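Local coordinates for beta sliding clamp (Streptococcus pneumoniae, PDB 2AWA), which probably tethers DNA polymerases and other proteins to DNA, giving them processivity, as a ring-shaped head-to-tail homodimer, at residues B[281-286]-B[325-330]; B[300-305]-B[311-316]. One frame throughout, in Å; residues are numbered along the deposited sequence.

From the N terminus, the chain reaches the C-terminal clamp domain and enters helix 280-294, whose first turns supply residues 281-286. It then runs through strand 302-307, reverses into strand 310-317 and reverses again into strand 321-327. Interaction 2 (300-305 with 311-316) closes the short hairpin loop and lies nested within the longer loop closed by interaction 1 (281-286 with 325-330), which brings the third strand back to the helix. The centres of the contacts are about 12 Å apart. Strands 310-317 and 321-327 are neighbours in one antiparallel sheet, and backbone hydrogen bonds of E325 with A313 and of I327 with V311 couple the two contacts directly.

Interaction 1: residues B[281-286]-B[325-330]; sequences VNLRQS and EEIDTD
E325 meets S286 through a hydrogen bond from S286 OG to E325 OE2 at 2.6 Å, the polar link between helix and strand. The glutamate reaches this far because CG lies anti to the backbone N (chi1 180°) and the chain stays extended beyond it. The hydroxyl does not approach in the carboxylate plane but from above it, 46° out. The other oxygen, OE1, forms a salt bridge with R289 one helical turn further on and is hydrogen-bonded to S123 OG of the second subunit. Both oxygens of this buried carboxylate therefore have partners, and the nearby arginine would be expected to favour its charged form.

The axes of helix 281-286 and strand 325-327 run nearly antiparallel, at 164°, and approach to 9.9 Å, as expected for a helix laid on a sheet through side chains. This is the helix-on-sheet layering of the clamp domain, placed here at the dimer interface: E325 also takes part in an antiparallel ladder with a strand of the second subunit, so the sheet runs on across that interface.

At I327 the contact turns apolar. Its CG1 branch lies beside the hydroxyl of S286, with CG1 3.8 Å from S286 OG, and its CD1 comes to 4.0 Å from S286 CB. That same I327 CD1 makes a looser apolar contact with L283 CD1, 4.3 Å away, while F278 on strand 274-279 touches both L283 and I327.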
ATOM      1  N   VAL B 281      -7.701 -16.816  18.533  1.00 60.34           N
ATOM      2  CA  VAL B 281      -6.997 -15.545  18.426  1.00 60.94           C
ATOM      3  C   VAL B 281      -5.725 -15.563  19.247  1.00 61.62           C
ATOM      4  O   VAL B 281      -4.670 -15.198  18.747  1.00 64.35           O
ATOM      5  CB  VAL B 281      -7.872 -14.356  18.833  1.00 59.88           C
ATOM      6  CG1 VAL B 281      -7.064 -13.101  18.855  1.00 60.94           C
ATOM      7  CG2 VAL B 281      -9.037 -14.191  17.845  1.00 61.25           C
ATOM      8  N   ASN B 282      -5.818 -15.997  20.498  1.00 63.17           N
ATOM      9  CA  ASN B 282      -4.659 -16.007  21.391  1.00 62.34           C
ATOM     10  C   ASN B 282      -3.581 -16.896  20.865  1.00 61.99           C
ATOM     11  O   ASN B 282      -2.427 -16.551  20.937  1.00 63.70           O
ATOM     12  CB  ASN B 282      -5.033 -16.483  22.791  1.00 62.55           C
ATOM     13  CG  ASN B 282      -5.861 -15.482  23.536  1.00 67.90           C
ATOM     14  OD1 ASN B 282      -6.097 -14.361  23.051  1.00 68.11           O
ATOM     15  ND2 ASN B 282      -6.328 -15.872  24.728  1.00 72.33           N
ATOM     16  N   LEU B 283      -3.952 -18.055  20.334  1.00 63.13           N
ATOM     17  CA  LEU B 283      -2.963 -18.932  19.750  1.00 61.49           C
ATOM     18  C   LEU B 283      -2.327 -18.264  18.528  1.00 62.20           C
ATOM     19  O   LEU B 283      -1.120 -18.255  18.393  1.00 64.33           O
ATOM     20  CB  LEU B 283      -3.578 -20.285  19.414  1.00 60.97           C
ATOM     21  CG  LEU B 283      -2.610 -21.349  18.884  1.00 62.51           C
ATOM     22  CD1 LEU B 283      -1.295 -21.498  19.706  1.00 61.13           C
ATOM     23  CD2 LEU B 283      -3.346 -22.646  18.803  1.00 61.87           C
ATOM     24  N   ARG B 284      -3.123 -17.661  17.660  1.00 64.78           N
ATOM     25  CA  ARG B 284      -2.552 -16.977  16.509  1.00 65.84           C
ATOM     26  C   ARG B 284      -1.510 -15.959  16.949  1.00 65.33           C
ATOM     27  O   ARG B 284      -0.432 -15.880  16.376  1.00 65.61           O
ATOM     28  CB  ARG B 284      -3.613 -16.275  15.662  1.00 66.20           C
ATOM     29  CG  ARG B 284      -3.106 -15.914  14.256  1.00 67.18           C
ATOM     30  CD  ARG B 284      -4.121 -15.132  13.451  1.00 68.90           C
ATOM     31  NE  ARG B 284      -4.282 -13.792  14.000  1.00 80.90           N
ATOM     32  CZ  ARG B 284      -5.323 -13.355  14.718  1.00 85.76           C
ATOM     33  NH1 ARG B 284      -6.370 -14.128  14.992  1.00 89.91           N
ATOM     34  NH2 ARG B 284      -5.317 -12.103  15.164  1.00 86.68           N
ATOM     35  N   GLN B 285      -1.812 -15.184  17.970  1.00 64.84           N
ATOM     36  CA  GLN B 285      -0.879 -14.143  18.381  1.00 64.82           C
ATOM     37  C   GLN B 285       0.385 -14.749  18.958  1.00 64.76           C
ATOM     38  O   GLN B 285       1.463 -14.194  18.790  1.00 65.59           O
ATOM     39  CB  GLN B 285      -1.543 -13.185  19.352  1.00 65.70           C
ATOM     40  CG  GLN B 285      -2.677 -12.387  18.682  1.00 66.87           C
ATOM     41  CD  GLN B 285      -3.575 -11.662  19.659  1.00 66.12           C
ATOM     42  OE1 GLN B 285      -3.536 -11.895  20.863  1.00 70.56           O
ATOM     43  NE2 GLN B 285      -4.404 -10.782  19.133  1.00 69.95           N
ATOM     44  N   SER B 286       0.262 -15.906  19.599  1.00 64.46           N
ATOM     45  CA  SER B 286       1.435 -16.613  20.120  1.00 64.99           C
ATOM     46  C   SER B 286       2.326 -17.149  19.016  1.00 65.32           C
ATOM     47  O   SER B 286       3.538 -17.100  19.128  1.00 64.43           O
ATOM     48  CB  SER B 286       1.017 -17.770  21.017  1.00 64.63           C
ATOM     49  OG  SER B 286       0.574 -17.277  22.258  1.00 68.19           O
ATOM     50  N   GLU B 325       7.363 -18.871  25.735  1.00 62.91           N
ATOM     51  CA  GLU B 325       6.048 -18.351  26.058  1.00 62.76           C
ATOM     52  C   GLU B 325       5.100 -19.427  26.559  1.00 62.33           C
ATOM     53  O   GLU B 325       4.959 -20.457  25.943  1.00 63.49           O
ATOM     54  CB  GLU B 325       5.444 -17.658  24.844  1.00 61.96           C
ATOM     55  CG  GLU B 325       4.057 -17.095  25.123  1.00 64.92           C
ATOM     56  CD  GLU B 325       3.521 -16.199  24.025  1.00 65.63           C
ATOM     57  OE1 GLU B 325       4.326 -15.568  23.311  1.00 58.59           O
ATOM     58  OE2 GLU B 325       2.275 -16.126  23.896  1.00 74.02           O
ATOM     59  N   GLU B 326       4.444 -19.180  27.687  1.00 63.94           N
ATOM     60  CA  GLU B 326       3.387 -20.072  28.145  1.00 64.40           C
ATOM     61  C   GLU B 326       2.097 -19.646  27.485  1.00 62.15           C
ATOM     62  O   GLU B 326       1.742 -18.484  27.519  1.00 63.75           O
ATOM     63  CB  GLU B 326       3.214 -20.048  29.665  1.00 62.54           C
ATOM     64  CG  GLU B 326       2.109 -21.017  30.094  1.00 69.41           C
ATOM     65  CD  GLU B 326       1.848 -21.058  31.585  1.00 70.50           C
ATOM     66  OE1 GLU B 326       2.760 -20.685  32.368  1.00 79.15           O
ATOM     67  OE2 GLU B 326       0.720 -21.484  31.957  1.00 78.02           O
ATOM     68  N   ILE B 327       1.397 -20.607  26.911  1.00 62.74           N
ATOM     69  CA  ILE B 327       0.129 -20.373  26.242  1.00 61.60           C
ATOM     70  C   ILE B 327      -1.015 -20.908  27.111  1.00 61.94           C
ATOM     71  O   ILE B 327      -0.995 -22.060  27.530  1.00 61.43           O
ATOM     72  CB  ILE B 327       0.122 -21.044  24.861  1.00 60.87           C
ATOM     73  CG1 ILE B 327       1.304 -20.508  24.030  1.00 62.04           C
ATOM     74  CG2 ILE B 327      -1.208 -20.802  24.165  1.00 59.91           C
ATOM     75  CD1 ILE B 327       1.659 -21.318  22.789  1.00 58.79           C
ATOM     76  N   ASP B 328      -1.996 -20.043  27.372  1.00 62.43           N
ATOM     77  CA  ASP B 328      -3.183 -20.395  28.136  1.00 61.33           C
ATOM     78  C   ASP B 328      -4.124 -21.251  27.283  1.00 61.48           C
ATOM     79  O   ASP B 328      -4.230 -21.056  26.061  1.00 60.52           O
ATOM     80  CB  ASP B 328      -3.885 -19.132  28.659  1.00 62.09           C
ATOM     81  CG  ASP B 328      -3.174 -18.521  29.885  1.00 63.65           C
ATOM     82  N   THR B 329      -4.780 -22.221  27.930  1.00 61.06           N
ATOM     83  CA  THR B 329      -5.611 -23.201  27.227  1.00 60.20           C
ATOM     84  C   THR B 329      -6.947 -23.436  27.930  1.00 60.65           C
ATOM     85  O   THR B 329      -7.029 -23.391  29.151  1.00 61.13           O
ATOM     86  CB  THR B 329      -4.885 -24.554  27.070  1.00 58.18           C
ATOM     87  OG1 THR B 329      -4.773 -25.184  28.338  1.00 59.56           O
ATOM     88  CG2 THR B 329      -3.511 -24.370  26.529  1.00 58.99           C
ATOM     89  N   ASP B 330      -7.987 -23.687  27.144  1.00 61.45           N
ATOM     90  CA  ASP B 330      -9.282 -24.101  27.667  1.00 62.79           C
ATOM     91  C   ASP B 330      -9.143 -25.493  28.285  1.00 61.63           C
ATOM     92  O   ASP B 330      -9.665 -25.743  29.359  1.00 64.39           O
ATOM     93  CB  ASP B 330     -10.353 -24.082  26.551  1.00 63.61           C
ATOM     94  CG  ASP B 330     -11.743 -24.501  27.039  1.00 73.43           C
ATOM     95  OD1 ASP B 330     -12.246 -23.898  28.013  1.00 86.18           O
ATOM     96  OD2 ASP B 330     -12.352 -25.428  26.441  1.00 83.16           O
TER

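Interaction 2: residues B[300-305]-B[311-316]; sequences GTVKLE and VSAHVH
K303 pairs with H314 and E305 with S312 in two antiparallel hydrogen-bonded pairs, each closed by reciprocal backbone bonds. K303 N to H314 O measures 3.0 Å, and H314 N returns to K303 O at 2.9 Å. Of the four bonds the straightest is E305 N to S312 O, 2.8 Å long with an N-H...O angle of 174°. Between them L304 and A313 form the non-hydrogen-bonded pair, where the backbone is joined by CA-H...O contacts such as A313 CA to K303 O at 3.4 Å.

Apolar contacts gather on the face bearing L304 and A313. V302 CG2, the branch anti to the backbone N, meets V315 CG2 at 4.0 Å, the two side chains crossing at about a right angle, and it also touches A313 CB. L304 CD2 lies against V311 CG1 at 4.0 Å. Helix 280-294 lies against this side through A290, which touches both V302 and V315.

Polar side chains occupy the other face. S312 OG and H314 NE2 are hydrogen-bonded at 2.9 Å. E305 OE1 comes within 3.5 Å of H314 NE2, but the angle is too poor for a bond; the carboxylate and imidazole planes lie 23° apart.

Strands 302-307 and 310-317 thus make a two-faced antiparallel beta hairpin within the helix-backed sheet of the C-terminal clamp domain.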
ATOM      1  N   GLY B 300      13.245 -22.758  10.612  1.00 73.47           N
ATOM      2  CA  GLY B 300      12.094 -21.952  10.947  1.00 69.03           C
ATOM      3  C   GLY B 300      10.941 -22.675  11.601  1.00 63.70           C
ATOM      4  O   GLY B 300       9.822 -22.610  11.108  0.50 62.38           O
ATOM      5  N   THR B 301      11.221 -23.347  12.717  1.00 60.41           N
ATOM      6  CA  THR B 301      10.189 -24.011  13.494  1.00 60.27           C
ATOM      7  C   THR B 301       9.968 -23.497  14.906  1.00 59.46           C
ATOM      8  O   THR B 301      10.848 -22.995  15.545  1.00 63.75           O
ATOM      9  CB  THR B 301      10.448 -25.506  13.618  1.00 61.28           C
ATOM     10  OG1 THR B 301      11.736 -25.708  14.187  1.00 51.94           O
ATOM     11  CG2 THR B 301      10.350 -26.169  12.265  1.00 61.90           C
ATOM     12  N   VAL B 302       8.748 -23.664  15.370  1.00 60.99           N
ATOM     13  CA  VAL B 302       8.347 -23.416  16.743  1.00 61.86           C
ATOM     14  C   VAL B 302       8.215 -24.800  17.380  1.00 62.11           C
ATOM     15  O   VAL B 302       7.874 -25.766  16.711  1.00 63.57           O
ATOM     16  CB  VAL B 302       6.986 -22.624  16.801  1.00 61.04           C
ATOM     17  CG1 VAL B 302       5.806 -23.494  16.350  1.00 61.92           C
ATOM     18  CG2 VAL B 302       6.713 -22.078  18.185  1.00 65.04           C
ATOM     19  N   LYS B 303       8.529 -24.888  18.662  1.00 63.44           N
ATOM     20  CA  LYS B 303       8.470 -26.119  19.408  1.00 62.15           C
ATOM     21  C   LYS B 303       7.417 -25.925  20.470  1.00 62.71           C
ATOM     22  O   LYS B 303       7.540 -25.034  21.305  1.00 62.13           O
ATOM     23  CB  LYS B 303       9.830 -26.416  20.046  1.00 61.99           C
ATOM     24  CG  LYS B 303       9.830 -27.541  21.103  1.00 59.79           C
ATOM     25  CD  LYS B 303      11.151 -28.346  21.149  1.00 61.96           C
ATOM     26  CE  LYS B 303      12.347 -27.581  21.675  1.00 70.72           C
ATOM     27  NZ  LYS B 303      12.214 -27.156  23.095  1.00 72.02           N
ATOM     28  N   LEU B 304       6.359 -26.727  20.404  1.00 63.10           N
ATOM     29  CA  LEU B 304       5.374 -26.774  21.467  1.00 64.94           C
ATOM     30  C   LEU B 304       5.827 -27.820  22.443  1.00 65.87           C
ATOM     31  O   LEU B 304       6.151 -28.943  22.041  1.00 67.21           O
ATOM     32  CB  LEU B 304       3.981 -27.150  20.962  1.00 64.59           C
ATOM     33  CG  LEU B 304       3.048 -26.027  20.555  1.00 69.15           C
ATOM     34  CD1 LEU B 304       1.645 -26.572  20.383  1.00 73.39           C
ATOM     35  CD2 LEU B 304       3.064 -24.927  21.595  1.00 75.87           C
ATOM     36  N   GLU B 305       5.864 -27.441  23.716  1.00 66.50           N
ATOM     37  CA  GLU B 305       6.111 -28.377  24.792  1.00 68.38           C
ATOM     38  C   GLU B 305       4.852 -28.488  25.652  1.00 65.99           C
ATOM     39  O   GLU B 305       4.303 -27.497  26.090  1.00 66.03           O
ATOM     40  CB  GLU B 305       7.308 -27.907  25.619  1.00 69.92           C
ATOM     41  CG  GLU B 305       7.902 -28.966  26.537  1.00 76.83           C
ATOM     42  CD  GLU B 305       8.622 -28.347  27.726  1.00 91.43           C
ATOM     43  OE1 GLU B 305       9.328 -27.331  27.531  1.00 98.92           O
ATOM     44  OE2 GLU B 305       8.473 -28.865  28.859  1.00 98.66           O
ATOM     45  N   VAL B 311       1.270 -25.757  28.545  1.00 60.63           N
ATOM     46  CA  VAL B 311       1.627 -25.718  27.145  1.00 58.98           C
ATOM     47  C   VAL B 311       2.528 -24.516  26.957  1.00 58.41           C
ATOM     48  O   VAL B 311       2.223 -23.416  27.456  1.00 55.80           O
ATOM     49  CB  VAL B 311       0.368 -25.564  26.269  1.00 59.48           C
ATOM     50  CG1 VAL B 311       0.737 -25.338  24.827  1.00 59.35           C
ATOM     51  CG2 VAL B 311      -0.540 -26.784  26.426  1.00 61.65           C
ATOM     52  N   SER B 312       3.645 -24.709  26.264  1.00 57.31           N
ATOM     53  CA  SER B 312       4.579 -23.605  26.074  1.00 58.57           C
ATOM     54  C   SER B 312       5.225 -23.664  24.714  1.00 59.25           C
ATOM     55  O   SER B 312       5.378 -24.751  24.148  1.00 62.99           O
ATOM     56  CB  SER B 312       5.632 -23.624  27.155  1.00 57.47           C
ATOM     57  OG  SER B 312       6.218 -24.889  27.188  1.00 57.64           O
ATOM     58  N   ALA B 313       5.573 -22.489  24.190  1.00 57.22           N
ATOM     59  CA  ALA B 313       6.223 -22.342  22.881  1.00 56.39           C
ATOM     60  C   ALA B 313       7.656 -21.858  23.039  1.00 57.05           C
ATOM     61  O   ALA B 313       7.942 -20.935  23.841  1.00 54.15           O
ATOM     62  CB  ALA B 313       5.454 -21.377  22.011  1.00 56.10           C
ATOM     63  N   HIS B 314       8.543 -22.466  22.245  1.00 58.48           N
ATOM     64  CA  HIS B 314       9.963 -22.169  22.280  1.00 57.53           C
ATOM     65  C   HIS B 314      10.569 -22.068  20.891  1.00 56.94           C
ATOM     66  O   HIS B 314      10.360 -22.932  20.037  1.00 55.72           O
ATOM     67  CB  HIS B 314      10.702 -23.223  23.083  1.00 58.68           C
ATOM     68  CG  HIS B 314      10.045 -23.549  24.388  1.00 65.23           C
ATOM     69  ND1 HIS B 314      10.515 -23.077  25.594  1.00 55.12           N
ATOM     70  CD2 HIS B 314       8.952 -24.302  24.674  1.00 62.96           C
ATOM     71  CE1 HIS B 314       9.741 -23.522  26.567  1.00 58.76           C
ATOM     72  NE2 HIS B 314       8.780 -24.260  26.036  1.00 65.76           N
ATOM     73  N   VAL B 315      11.319 -20.988  20.689  1.00 56.43           N
ATOM     74  CA  VAL B 315      12.090 -20.777  19.487  1.00 55.88           C
ATOM     75  C   VAL B 315      13.474 -20.376  19.931  1.00 56.79           C
ATOM     76  O   VAL B 315      13.626 -19.530  20.806  1.00 55.45           O
ATOM     77  CB  VAL B 315      11.507 -19.630  18.620  1.00 55.76           C
ATOM     78  CG1 VAL B 315      12.395 -19.377  17.391  1.00 50.36           C
ATOM     79  CG2 VAL B 315      10.041 -19.937  18.195  1.00 57.89           C
ATOM     80  N   HIS B 316      14.483 -20.976  19.326  1.00 57.68           N
ATOM     81  CA  HIS B 316      15.836 -20.544  19.544  1.00 59.77           C
ATOM     82  C   HIS B 316      16.492 -20.203  18.236  1.00 59.57           C
ATOM     83  O   HIS B 316      16.818 -21.083  17.470  1.00 60.68           O
ATOM     84  CB  HIS B 316      16.664 -21.616  20.232  1.00 58.73           C
ATOM     85  CG  HIS B 316      18.051 -21.167  20.535  1.00 66.39           C
ATOM     86  ND1 HIS B 316      19.095 -21.330  19.649  1.00 78.38           N
ATOM     87  CD2 HIS B 316      18.567 -20.533  21.612  1.00 67.72           C
ATOM     88  CE1 HIS B 316      20.201 -20.834  20.179  1.00 68.40           C
ATOM     89  NE2 HIS B 316      19.906 -20.353  21.372  1.00 66.86           N
TER